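Local coordinates for actin-binding protein (Saccharomyces cerevisiae, PDB 1HQZ) that binds actin filaments but not monomers, probably through this N-terminal cofilin-homology (ADF-H) domain, and regulates actin assembly by the ARP2/3 complex, which it recruits to filament sides, at residues A[42-46]-A[63-67]; A[70-74]-A[132-136]; A[15-19]-A[109-113]; A[79-83]-A[135-139]; A[28-34]-A[45-51]. Numbering follows the deposited sequence.

Contact 1: A[42-46]-A[63-67]; sequences EYEPE and KVQYG
This contact lies in the central mixed sheet of the ADF-H fold. It joins two strands that are not neighbours: strand 32-37 runs between them. The short segments 43-46 and 65-67 therefore keep their axes 9.1 Å apart at closest approach, with N-to-C directions 54° apart. Both have extended backbones, except at Glu46, where psi turns to -43°. The nearest CA atoms are those of Tyr43 and Gln65, 8.5 Å apart, so side chains have to bridge the gap.

Tyr43 gives the largest share of the buried surface. Its CA-to-CB bond points toward 63-67, and chi1 is m (-84°). The hydroxyl donates a 2.7 Å hydrogen bond from Tyr43 OH to Val64 O. The rings of Tyr43 and Tyr66 meet obliquely, with centroids 5.5 Å apart and planes at 58°; Tyr43 CE2 lies 3.7 Å from Tyr66 CE1. Val64 and Tyr66 also pack on Phe99 of helix 93-110.

Glu46 (chi1 t, chi2 t) and Gln65 (chi1 m, chi2 t) make a second polar link. Gln65 NE2 gives a weak 2.9 Å hydrogen bond to Glu46 OE1, and also bonds Ser36, while Gln65 OE1 accepts from the backbone of Asp60. Glu46 OE2 and Lys63 NZ make a long salt bridge of 3.9 Å. One water joins the two tyrosines, 2.7 Å from Tyr43 OH and 2.8 Å from Tyr66 OH.

Contact 2: A[70-74]-A[132-136]; sequences RVSPP and LMKIS
Here the last helix of the ADF-H fold, 128-136, packs against the end of sheet strand 65-71 and the extended Ser72-Pro73-Pro74 segment that follows it. Segment 132-136 is helical, with Ser136 N bonded to Leu132 O at 3.0 Å. Segment 70-74 is extended throughout. The closest CA atoms belong to Pro73 and Leu132, 5.3 Å apart. No hydrogen bond crosses; the contact is apolar packing.

Arg70 points away from the helix. Val71 (chi1 t) points toward it: Val71 CG1 lies 3.8 Å from Leu132 CD2, and Val71 CB lies 3.9 Å from Ile135 CD1. Leu132 (chi1 m, chi2 t) and Ile135 (chi1 m, chi2 t) are one turn apart, so both reach the same valine. Val71 and Leu132 also touch Phe52 of helix 52-56. Ser72 points away and its OG bonds the carbonyl of Val78. Pro73 comes back toward the helix and buries more surface than any other residue here. Its ring has Pro73 CD 3.7 Å from Ile135 CG2 and Pro73 CG 4.0 Å from Ser136 CB. Pro73 CB sits 3.5 Å from Leu132 O. Pro74 closes the outer edge, with Pro74 CD 3.9 Å from Leu132 CD1.

Contact 3: A[15-19]-A[109-113]; sequences IDAEY and NLFKG
One turn of helix 12-24 faces the C-terminal end of helix 93-110 and the chain leaving it. Residues 15-19 are helical, with Tyr19 N bonded to Ile15 O at 2.9 Å. Phe111 is the centre of an inverse gamma turn (phi -90°, psi 56°). The nearest CA pairs are Asp16 with Leu110 at 8.0 Å and Tyr19 with Phe111 at 7.0 Å.

The main bump is the ring of Tyr19 (chi1 t). It lies across the backbone of 110-112. Leu110 O sits over one face, 3.7 Å from Tyr19 CE1, and Phe111 CA is 3.6 Å from the same Tyr19 CE1. At the ring's tip, Tyr19 OH donates a very short hydrogen bond of 2.5 Å to Lys112 O. Gly113, at phi 91°, follows directly.

Leu110 (chi1 t, chi2 p) is the bump from the other side. Its end fits between Ile15 and Asp16: Leu110 CD1 is 3.7 Å from Ile15 CG2 and 3.9 Å from Asp16 OD1. Phe111 (chi1 m) fills the space between Ile15, Tyr19 and the sheet, with Phe111 CE2 4.2 Å from Ile15 CG2 and Phe111 CD2 3.8 Å from Tyr19 CD1. Its ring also touches Leu33, Ile35, Tyr66 and Leu68 of the sheet. Two helices side by side on one face of a central mixed sheet are typical of the ADF-H fold.

Contact 4: A[79-83]-A[135-139]; sequences EKIII and ISNAA
This is helix-on-sheet packing in the ADF-H fold, between the start of strand 80-86 and the end of helix 128-136. Segment 80-83 is extended. Helical angles hold through Ser136 and are lost at Asn137, after which Ala138 is extended. The nearest CA atoms are those of Lys80 and Ile135, 6.7 Å apart.

Strand alternation sends Lys80 and Ile82 toward 135-139, and Ile81 away. Lys80 (chi1 m, then t, t, t) reaches out straight over the helix end and has the most buried surface. Lys80 CB lies 3.8 Å from Ile135 CG2, and Lys80 CD is 4.2 Å from Ala138 CB. Ile82 (t, t) and Ile135 (m, t) meet through Ile82 CG2 and Ile135 CD1 at 4.0 Å. Ile82, Ile135 and Ala138 also touch Val116 of the neighbouring strand 116-120.

The lysine ammonium arrives among carbonyl oxygens at the helix C-terminus, where charge and dipole suit each other. Lys80 NZ donates a 3.2 Å hydrogen bond to Ile135 O.

Contact 5: A[28-34]-A[45-51]; sequences PDTTWLI and PESTGSS
Strands 32-37 and 43-49 form an antiparallel beta hairpin with a classic beta bulge, at one edge of the ADF-H sheet. The N-to-C directions of the short segments 32-34 and 45-49 are 160° apart, with axes 4.9 Å apart at closest approach. Trp32-Gly49 and Ile34-Ser47 are hydrogen-bonded pairs, and Leu33-Thr48 between them is non-hydrogen-bonded, with CA atoms 4.4 Å apart.

Ile34 N donates to Ser47 O at 3.0 Å, and Ser47 N returns a weak bond to Ile34 O at 3.4 Å. Glu46 N also gives to Ile34 O at 2.8 Å, so Glu46 and Ser47 both face Ile34. Glu46 takes up the bulge with psi -43°. At the other end, Gly49 O accepts from Thr31 N at 2.9 Å and Trp32 N at 3.3 Å. Thr31 OG1 (chi1 p) donates to Ser50 O at 2.6 Å. One water joins Asp29 O, Thr30 OG1 and Thr48 OG1.

Trp32 (chi1 p, chi2 -101°) lays its indole across Gly49, with Gly49 O over one face. A CB on Gly49 would clash with Trp32 CZ2. On the opposite face of the sheet, Leu33 CD1 lies 3.8 Å from Pro45 CB.

Leu33 packs against Glu18 and Ile22 of helix 12-24. Trp32 and Ile34 meet Phe55 of helix 52-56, which Ser51 N-caps through Asp54 N. Strand 65-71 flanks strand 32-37 on its other side.

How the contacts relate
All five contacts belong to one ADF-H domain. Contacts 1 and 5 share Pro45 and Glu46, and Ile34 CG2 of contact 5 packs on Gln65 CB at 4.1 Å. Contacts 2 and 4 share Ile135 and Ser136; their centres are 6 Å apart, and Val71 O and Lys80 N are 2.7 Å apart, a probable hydrogen bond between adjacent strands. Contact 3 packs on the sheet and touches contacts 1, 4 and 5: Phe111 CZ lies 3.9 Å from Leu33 CD2, and Phe111 CB 3.8 Å from Ile83 CG2. Contacts 1 and 2 are the farthest apart, about 23 Å between centres, yet both use strand 65-71.

Contact 1: A[42-46]-A[63-67]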
# COMPACT_ATOMS: atom_id res chain seq x y z
N GLU A 42 -5.24 -0.08 15.54
CA GLU A 42 -5.19 -1.37 14.86
C GLU A 42 -5.37 -1.12 13.36
O GLU A 42 -6.25 -0.35 12.95
CB GLU A 42 -6.32 -2.28 15.37
CG GLU A 42 -6.42 -2.36 16.89
CD GLU A 42 -7.59 -3.20 17.36
OE1 GLU A 42 -8.74 -2.93 16.94
OE2 GLU A 42 -7.37 -4.14 18.17
N TYR A 43 -4.53 -1.74 12.53
CA TYR A 43 -4.66 -1.54 11.10
C TYR A 43 -5.70 -2.44 10.47
O TYR A 43 -5.74 -3.64 10.74
CB TYR A 43 -3.32 -1.75 10.40
CG TYR A 43 -2.44 -0.52 10.41
CD1 TYR A 43 -1.71 -0.18 11.55
CD2 TYR A 43 -2.35 0.31 9.29
CE1 TYR A 43 -0.92 0.98 11.58
CE2 TYR A 43 -1.57 1.46 9.31
CZ TYR A 43 -0.85 1.79 10.45
OH TYR A 43 -0.08 2.93 10.48
N GLU A 44 -6.54 -1.85 9.63
CA GLU A 44 -7.57 -2.59 8.92
C GLU A 44 -7.81 -1.93 7.57
O GLU A 44 -7.39 -0.80 7.34
CB GLU A 44 -8.85 -2.62 9.75
CG GLU A 44 -9.42 -1.25 10.08
CD GLU A 44 -10.58 -1.33 11.05
OE1 GLU A 44 -11.20 -0.28 11.34
OE2 GLU A 44 -10.88 -2.45 11.52
N PRO A 45 -8.49 -2.64 6.66
CA PRO A 45 -8.77 -2.07 5.33
C PRO A 45 -9.55 -0.77 5.46
O PRO A 45 -10.59 -0.73 6.10
CB PRO A 45 -9.60 -3.15 4.66
CG PRO A 45 -9.07 -4.40 5.27
CD PRO A 45 -8.98 -4.02 6.74
N GLU A 46 -9.04 0.30 4.87
CA GLU A 46 -9.76 1.56 4.93
C GLU A 46 -10.54 1.75 3.65
O GLU A 46 -11.69 2.16 3.67
CB GLU A 46 -8.80 2.73 5.11
CG GLU A 46 -9.53 4.05 5.13
CD GLU A 46 -8.67 5.18 5.63
OE1 GLU A 46 -8.02 5.87 4.80
OE2 GLU A 46 -8.63 5.36 6.86
N LYS A 63 -2.36 10.37 8.71
CA LYS A 63 -2.09 9.02 9.20
C LYS A 63 -1.05 8.28 8.39
O LYS A 63 -0.88 8.53 7.19
CB LYS A 63 -3.37 8.17 9.17
CG LYS A 63 -4.56 8.76 9.90
CD LYS A 63 -5.80 7.91 9.65
CE LYS A 63 -7.04 8.56 10.21
NZ LYS A 63 -8.23 7.71 9.97
N VAL A 64 -0.35 7.37 9.06
CA VAL A 64 0.64 6.53 8.41
C VAL A 64 -0.18 5.37 7.86
O VAL A 64 -0.89 4.69 8.60
CB VAL A 64 1.66 5.97 9.43
CG1 VAL A 64 2.51 4.89 8.79
CG2 VAL A 64 2.52 7.08 9.94
N GLN A 65 -0.10 5.14 6.56
CA GLN A 65 -0.87 4.06 5.95
C GLN A 65 -0.05 3.25 4.97
O GLN A 65 1.04 3.65 4.58
CB GLN A 65 -2.08 4.64 5.22
CG GLN A 65 -2.95 5.56 6.06
CD GLN A 65 -4.00 6.27 5.23
OE1 GLN A 65 -3.69 6.92 4.23
NE2 GLN A 65 -5.25 6.14 5.64
N TYR A 66 -0.58 2.11 4.57
CA TYR A 66 0.11 1.28 3.61
C TYR A 66 -0.87 0.94 2.52
O TYR A 66 -2.04 0.64 2.79
CB TYR A 66 0.65 0.02 4.29
CG TYR A 66 1.52 0.36 5.48
CD1 TYR A 66 0.96 0.61 6.73
CD2 TYR A 66 2.89 0.54 5.32
CE1 TYR A 66 1.75 1.05 7.80
CE2 TYR A 66 3.69 0.97 6.38
CZ TYR A 66 3.11 1.23 7.61
OH TYR A 66 3.88 1.70 8.64
N GLY A 67 -0.40 1.03 1.28
CA GLY A 67 -1.24 0.73 0.14
C GLY A 67 -0.65 -0.43 -0.65
O GLY A 67 0.56 -0.67 -0.63
O HOH W 1 2.44 2.15 10.97

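Contact 2: A[70-74]-A[132-136]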
# COMPACT_ATOMS: atom_id res chain seq x y z
N ARG A 70 -2.29 -3.73 -7.70
CA ARG A 70 -1.88 -4.58 -8.79
C ARG A 70 -2.09 -3.74 -10.04
O ARG A 70 -3.21 -3.35 -10.35
CB ARG A 70 -2.73 -5.85 -8.84
CG ARG A 70 -2.31 -6.80 -9.94
CD ARG A 70 -2.95 -8.16 -9.73
NE ARG A 70 -2.26 -9.21 -10.49
CZ ARG A 70 -2.68 -9.67 -11.66
NH1 ARG A 70 -3.77 -9.18 -12.19
NH2 ARG A 70 -2.02 -10.63 -12.29
N VAL A 71 -1.00 -3.46 -10.74
CA VAL A 71 -1.09 -2.60 -11.92
C VAL A 71 -0.35 -3.13 -13.14
O VAL A 71 0.66 -3.83 -13.03
CB VAL A 71 -0.51 -1.20 -11.62
CG1 VAL A 71 -1.01 -0.21 -12.65
CG2 VAL A 71 -0.89 -0.76 -10.20
N SER A 72 -0.88 -2.77 -14.30
CA SER A 72 -0.28 -3.14 -15.58
C SER A 72 -0.02 -1.82 -16.30
O SER A 72 -0.95 -1.19 -16.81
CB SER A 72 -1.23 -4.00 -16.41
OG SER A 72 -0.68 -4.22 -17.69
N PRO A 73 1.24 -1.39 -16.34
CA PRO A 73 1.57 -0.13 -17.01
C PRO A 73 1.22 -0.21 -18.48
O PRO A 73 1.28 -1.29 -19.08
CB PRO A 73 3.07 -0.01 -16.78
CG PRO A 73 3.51 -1.44 -16.82
CD PRO A 73 2.47 -2.12 -15.97
N PRO A 74 0.81 0.92 -19.08
CA PRO A 74 0.46 0.90 -20.50
C PRO A 74 1.73 0.58 -21.29
O PRO A 74 2.73 1.27 -21.17
CB PRO A 74 -0.03 2.33 -20.74
CG PRO A 74 -0.59 2.72 -19.41
CD PRO A 74 0.48 2.21 -18.47
N LEU A 132 4.13 4.38 -12.78
CA LEU A 132 3.90 3.41 -13.84
C LEU A 132 5.24 3.06 -14.49
O LEU A 132 5.42 1.96 -15.02
CB LEU A 132 2.91 3.96 -14.88
CG LEU A 132 1.46 4.13 -14.40
CD1 LEU A 132 0.62 4.70 -15.52
CD2 LEU A 132 0.90 2.79 -13.96
N MET A 133 6.17 4.00 -14.43
CA MET A 133 7.50 3.79 -15.00
C MET A 133 8.30 2.85 -14.11
O MET A 133 8.97 1.94 -14.60
CB MET A 133 8.24 5.12 -15.11
CG MET A 133 9.62 4.97 -15.71
SD MET A 133 10.53 6.51 -15.61
CE MET A 133 11.25 6.33 -13.95
N LYS A 134 8.24 3.09 -12.80
CA LYS A 134 8.94 2.25 -11.84
C LYS A 134 8.41 0.82 -11.91
O LYS A 134 9.17 -0.14 -11.81
CB LYS A 134 8.76 2.79 -10.41
CG LYS A 134 9.45 4.11 -10.17
CD LYS A 134 9.45 4.47 -8.70
CE LYS A 134 10.20 5.77 -8.45
NZ LYS A 134 10.52 5.90 -6.99
N ILE A 135 7.10 0.70 -12.11
CA ILE A 135 6.46 -0.60 -12.20
C ILE A 135 6.94 -1.32 -13.46
O ILE A 135 7.26 -2.51 -13.44
CB ILE A 135 4.91 -0.44 -12.22
CG1 ILE A 135 4.44 -0.05 -10.81
CG2 ILE A 135 4.24 -1.71 -12.69
CD1 ILE A 135 2.98 0.26 -10.72
N SER A 136 7.02 -0.58 -14.55
CA SER A 136 7.48 -1.14 -15.81
C SER A 136 8.94 -1.59 -15.76
O SER A 136 9.28 -2.61 -16.36
CB SER A 136 7.29 -0.12 -16.93
OG SER A 136 7.78 -0.64 -18.16

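Contact 3: A[15-19]-A[109-113]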
# COMPACT_ATOMS: atom_id res chain seq x y z
N ILE A 15 -7.87 -7.94 6.22
CA ILE A 15 -6.71 -7.57 5.43
C ILE A 15 -6.32 -8.63 4.40
O ILE A 15 -6.25 -8.33 3.20
CB ILE A 15 -5.48 -7.27 6.32
CG1 ILE A 15 -5.74 -6.01 7.15
CG2 ILE A 15 -4.24 -7.07 5.46
CD1 ILE A 15 -4.59 -5.61 8.03
N ASP A 16 -6.07 -9.85 4.85
CA ASP A 16 -5.67 -10.93 3.94
C ASP A 16 -6.68 -11.19 2.83
O ASP A 16 -6.29 -11.55 1.72
CB ASP A 16 -5.42 -12.23 4.71
CG ASP A 16 -4.30 -12.11 5.72
OD1 ASP A 16 -3.38 -11.30 5.49
OD2 ASP A 16 -4.33 -12.83 6.74
N ALA A 17 -7.96 -11.00 3.12
CA ALA A 17 -9.00 -11.22 2.13
C ALA A 17 -8.82 -10.28 0.94
O ALA A 17 -8.96 -10.69 -0.21
CB ALA A 17 -10.36 -11.03 2.76
N GLU A 18 -8.52 -9.02 1.23
CA GLU A 18 -8.32 -8.04 0.16
C GLU A 18 -6.97 -8.28 -0.49
O GLU A 18 -6.83 -8.23 -1.72
CB GLU A 18 -8.39 -6.62 0.73
CG GLU A 18 -9.68 -6.32 1.49
CD GLU A 18 -10.94 -6.60 0.67
OE1 GLU A 18 -10.89 -6.50 -0.57
OE2 GLU A 18 -11.99 -6.92 1.27
N TYR A 19 -5.97 -8.57 0.34
CA TYR A 19 -4.62 -8.83 -0.14
C TYR A 19 -4.60 -9.92 -1.22
O TYR A 19 -4.09 -9.70 -2.32
CB TYR A 19 -3.74 -9.25 1.04
CG TYR A 19 -2.41 -9.84 0.64
CD1 TYR A 19 -1.40 -9.05 0.07
CD2 TYR A 19 -2.17 -11.20 0.79
CE1 TYR A 19 -0.18 -9.62 -0.32
CE2 TYR A 19 -0.95 -11.78 0.40
CZ TYR A 19 0.03 -10.99 -0.15
OH TYR A 19 1.21 -11.58 -0.55
N ASN A 109 6.21 -9.35 5.93
CA ASN A 109 5.24 -10.28 6.49
C ASN A 109 3.79 -10.18 6.03
O ASN A 109 3.06 -11.17 6.07
CB ASN A 109 5.24 -10.17 8.02
CG ASN A 109 6.64 -10.09 8.60
OD1 ASN A 109 7.47 -10.96 8.35
ND2 ASN A 109 6.90 -9.05 9.37
N LEU A 110 3.36 -9.00 5.60
CA LEU A 110 1.97 -8.83 5.19
C LEU A 110 1.74 -8.75 3.68
O LEU A 110 1.13 -9.65 3.09
CB LEU A 110 1.39 -7.59 5.87
CG LEU A 110 -0.11 -7.34 5.70
CD1 LEU A 110 -0.90 -8.47 6.36
CD2 LEU A 110 -0.49 -6.00 6.33
N PHE A 111 2.22 -7.68 3.04
CA PHE A 111 2.03 -7.52 1.60
C PHE A 111 3.19 -8.13 0.83
O PHE A 111 3.84 -7.45 0.04
CB PHE A 111 1.92 -6.03 1.24
CG PHE A 111 0.68 -5.36 1.79
CD1 PHE A 111 0.60 -3.97 1.85
CD2 PHE A 111 -0.40 -6.10 2.23
CE1 PHE A 111 -0.56 -3.33 2.32
CE2 PHE A 111 -1.56 -5.48 2.71
CZ PHE A 111 -1.64 -4.09 2.75
N LYS A 112 3.45 -9.41 1.06
CA LYS A 112 4.54 -10.09 0.37
C LYS A 112 4.28 -10.26 -1.12
O LYS A 112 3.12 -10.34 -1.55
CB LYS A 112 4.79 -11.48 0.98
CG LYS A 112 5.21 -11.48 2.44
CD LYS A 112 5.40 -12.90 2.98
CE LYS A 112 6.62 -13.56 2.35
NZ LYS A 112 7.85 -12.76 2.61
N GLY A 113 5.35 -10.32 -1.90
CA GLY A 113 5.23 -10.51 -3.34
C GLY A 113 5.14 -9.26 -4.18
O GLY A 113 4.64 -9.30 -5.30

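Contact 4: A[79-83]-A[135-139]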
# COMPACT_ATOMS: atom_id res chain seq x y z
N GLU A 79 1.18 -7.78 -15.23
CA GLU A 79 0.59 -7.16 -14.05
C GLU A 79 1.61 -7.25 -12.93
O GLU A 79 2.12 -8.33 -12.64
CB GLU A 79 -0.67 -7.91 -13.64
CG GLU A 79 -1.82 -7.84 -14.64
CD GLU A 79 -2.62 -6.57 -14.52
OE1 GLU A 79 -2.41 -5.83 -13.54
OE2 GLU A 79 -3.46 -6.31 -15.40
N LYS A 80 1.89 -6.13 -12.29
CA LYS A 80 2.85 -6.12 -11.20
C LYS A 80 2.27 -5.53 -9.93
O LYS A 80 1.26 -4.83 -9.94
CB LYS A 80 4.12 -5.39 -11.63
CG LYS A 80 4.88 -6.14 -12.72
CD LYS A 80 6.08 -5.36 -13.20
CE LYS A 80 6.77 -6.11 -14.32
NZ LYS A 80 7.80 -5.27 -14.98
N ILE A 81 2.91 -5.84 -8.81
CA ILE A 81 2.44 -5.37 -7.53
C ILE A 81 3.31 -4.26 -6.94
O ILE A 81 4.55 -4.37 -6.91
CB ILE A 81 2.36 -6.55 -6.51
CG1 ILE A 81 1.20 -7.51 -6.85
CG2 ILE A 81 2.06 -6.02 -5.13
CD1 ILE A 81 1.15 -8.00 -8.24
N ILE A 82 2.66 -3.20 -6.50
CA ILE A 82 3.39 -2.10 -5.88
C ILE A 82 2.85 -1.90 -4.47
O ILE A 82 1.66 -2.06 -4.21
CB ILE A 82 3.24 -0.78 -6.70
CG1 ILE A 82 3.94 0.36 -5.97
CG2 ILE A 82 1.77 -0.46 -6.94
CD1 ILE A 82 4.04 1.68 -6.76
N ILE A 83 3.74 -1.62 -3.52
CA ILE A 83 3.29 -1.36 -2.17
C ILE A 83 3.78 0.04 -1.86
O ILE A 83 4.86 0.45 -2.29
CB ILE A 83 3.87 -2.34 -1.15
CG1 ILE A 83 5.39 -2.31 -1.17
CG2 ILE A 83 3.36 -3.73 -1.45
CD1 ILE A 83 6.02 -3.06 -0.01
N ILE A 135 7.10 0.70 -12.11
CA ILE A 135 6.46 -0.60 -12.20
C ILE A 135 6.94 -1.32 -13.46
O ILE A 135 7.26 -2.51 -13.44
CB ILE A 135 4.91 -0.44 -12.22
CG1 ILE A 135 4.44 -0.05 -10.81
CG2 ILE A 135 4.24 -1.71 -12.69
CD1 ILE A 135 2.98 0.26 -10.72
N SER A 136 7.02 -0.58 -14.55
CA SER A 136 7.48 -1.14 -15.81
C SER A 136 8.94 -1.59 -15.76
O SER A 136 9.28 -2.61 -16.36
CB SER A 136 7.29 -0.12 -16.93
OG SER A 136 7.78 -0.64 -18.16
N ASN A 137 9.79 -0.87 -15.03
CA ASN A 137 11.21 -1.22 -14.90
C ASN A 137 11.52 -2.18 -13.73
O ASN A 137 12.69 -2.44 -13.42
CB ASN A 137 12.07 0.03 -14.72
CG ASN A 137 12.11 0.90 -15.96
OD1 ASN A 137 12.14 0.39 -17.09
ND2 ASN A 137 12.11 2.21 -15.77
N ALA A 138 10.49 -2.69 -13.08
CA ALA A 138 10.68 -3.57 -11.94
C ALA A 138 11.20 -4.97 -12.27
O ALA A 138 10.94 -5.49 -13.35
CB ALA A 138 9.37 -3.69 -11.17
N ALA A 139 11.93 -5.56 -11.33
CA ALA A 139 12.46 -6.91 -11.48
C ALA A 139 11.40 -7.89 -10.93
O ALA A 139 10.24 -7.51 -10.78
CB ALA A 139 13.77 -7.06 -10.71

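Contact 5: A[28-34]-A[45-51]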
# COMPACT_ATOMS: atom_id res chain seq x y z
N PRO A 28 -11.55 -7.97 -10.78
CA PRO A 28 -11.31 -6.68 -11.44
C PRO A 28 -11.84 -5.45 -10.71
O PRO A 28 -11.37 -4.33 -10.96
CB PRO A 28 -11.95 -6.88 -12.82
CG PRO A 28 -13.05 -7.86 -12.54
CD PRO A 28 -12.37 -8.85 -11.64
N ASP A 29 -12.81 -5.63 -9.81
CA ASP A 29 -13.35 -4.51 -9.05
C ASP A 29 -12.40 -4.11 -7.92
O ASP A 29 -12.48 -3.00 -7.39
CB ASP A 29 -14.71 -4.84 -8.42
CG ASP A 29 -15.82 -4.96 -9.44
OD1 ASP A 29 -15.86 -4.15 -10.38
OD2 ASP A 29 -16.67 -5.86 -9.30
N THR A 30 -11.51 -5.02 -7.54
CA THR A 30 -10.58 -4.73 -6.45
C THR A 30 -9.14 -4.99 -6.87
O THR A 30 -8.68 -6.13 -6.83
CB THR A 30 -10.91 -5.59 -5.21
OG1 THR A 30 -12.29 -5.41 -4.87
CG2 THR A 30 -10.06 -5.16 -4.01
N THR A 31 -8.43 -3.93 -7.25
CA THR A 31 -7.04 -4.04 -7.67
C THR A 31 -6.10 -3.28 -6.75
O THR A 31 -4.89 -3.27 -6.95
CB THR A 31 -6.84 -3.51 -9.09
OG1 THR A 31 -7.16 -2.12 -9.13
CG2 THR A 31 -7.74 -4.26 -10.06
N TRP A 32 -6.66 -2.61 -5.75
CA TRP A 32 -5.83 -1.89 -4.80
C TRP A 32 -6.49 -1.85 -3.43
O TRP A 32 -7.70 -2.02 -3.30
CB TRP A 32 -5.49 -0.48 -5.30
CG TRP A 32 -6.65 0.45 -5.51
CD1 TRP A 32 -7.24 0.77 -6.70
CD2 TRP A 32 -7.29 1.25 -4.51
NE1 TRP A 32 -8.19 1.74 -6.51
CE2 TRP A 32 -8.25 2.05 -5.18
CE3 TRP A 32 -7.15 1.37 -3.12
CZ2 TRP A 32 -9.06 2.97 -4.50
CZ3 TRP A 32 -7.95 2.28 -2.45
CH2 TRP A 32 -8.90 3.07 -3.15
N LEU A 33 -5.67 -1.61 -2.42
CA LEU A 33 -6.11 -1.57 -1.03
C LEU A 33 -5.23 -0.62 -0.23
O LEU A 33 -4.02 -0.53 -0.47
CB LEU A 33 -5.98 -2.97 -0.40
CG LEU A 33 -5.82 -3.06 1.13
CD1 LEU A 33 -7.14 -2.73 1.82
CD2 LEU A 33 -5.36 -4.49 1.51
N ILE A 34 -5.83 0.08 0.72
CA ILE A 34 -5.09 0.96 1.60
C ILE A 34 -5.49 0.57 3.01
O ILE A 34 -6.68 0.52 3.33
CB ILE A 34 -5.45 2.46 1.41
CG1 ILE A 34 -4.92 2.97 0.07
CG2 ILE A 34 -4.87 3.28 2.57
CD1 ILE A 34 -5.16 4.47 -0.18
N PRO A 45 -8.49 -2.64 6.66
CA PRO A 45 -8.77 -2.07 5.33
C PRO A 45 -9.55 -0.77 5.46
O PRO A 45 -10.59 -0.73 6.10
CB PRO A 45 -9.60 -3.15 4.66
CG PRO A 45 -9.07 -4.40 5.27
CD PRO A 45 -8.98 -4.02 6.74
N GLU A 46 -9.04 0.30 4.87
CA GLU A 46 -9.76 1.56 4.93
C GLU A 46 -10.54 1.75 3.65
O GLU A 46 -11.69 2.16 3.67
CB GLU A 46 -8.80 2.73 5.11
CG GLU A 46 -9.53 4.05 5.13
CD GLU A 46 -8.67 5.18 5.63
OE1 GLU A 46 -8.02 5.87 4.80
OE2 GLU A 46 -8.63 5.36 6.86
N SER A 47 -9.89 1.42 2.54
CA SER A 47 -10.52 1.56 1.23
C SER A 47 -9.91 0.62 0.21
O SER A 47 -8.78 0.15 0.38
CB SER A 47 -10.38 3.00 0.75
OG SER A 47 -9.02 3.38 0.80
N THR A 48 -10.68 0.35 -0.83
CA THR A 48 -10.27 -0.52 -1.91
C THR A 48 -10.94 0.07 -3.14
O THR A 48 -11.91 0.83 -3.02
CB THR A 48 -10.77 -1.98 -1.71
OG1 THR A 48 -12.20 -2.00 -1.67
CG2 THR A 48 -10.21 -2.57 -0.41
N GLY A 49 -10.44 -0.26 -4.32
CA GLY A 49 -11.03 0.26 -5.54
C GLY A 49 -10.44 -0.45 -6.73
O GLY A 49 -9.55 -1.30 -6.57
N SER A 50 -10.90 -0.11 -7.93
CA SER A 50 -10.39 -0.75 -9.13
C SER A 50 -9.41 0.10 -9.92
O SER A 50 -8.56 -0.44 -10.62
CB SER A 50 -11.56 -1.15 -10.04
OG SER A 50 -12.34 -0.01 -10.35
N SER A 51 -9.53 1.42 -9.79
CA SER A 51 -8.67 2.39 -10.50
C SER A 51 -7.39 2.81 -9.76
O SER A 51 -7.44 3.31 -8.63
CB SER A 51 -9.49 3.64 -10.84
OG SER A 51 -8.64 4.72 -11.18
O HOH W 2 -13.36 -2.53 -4.28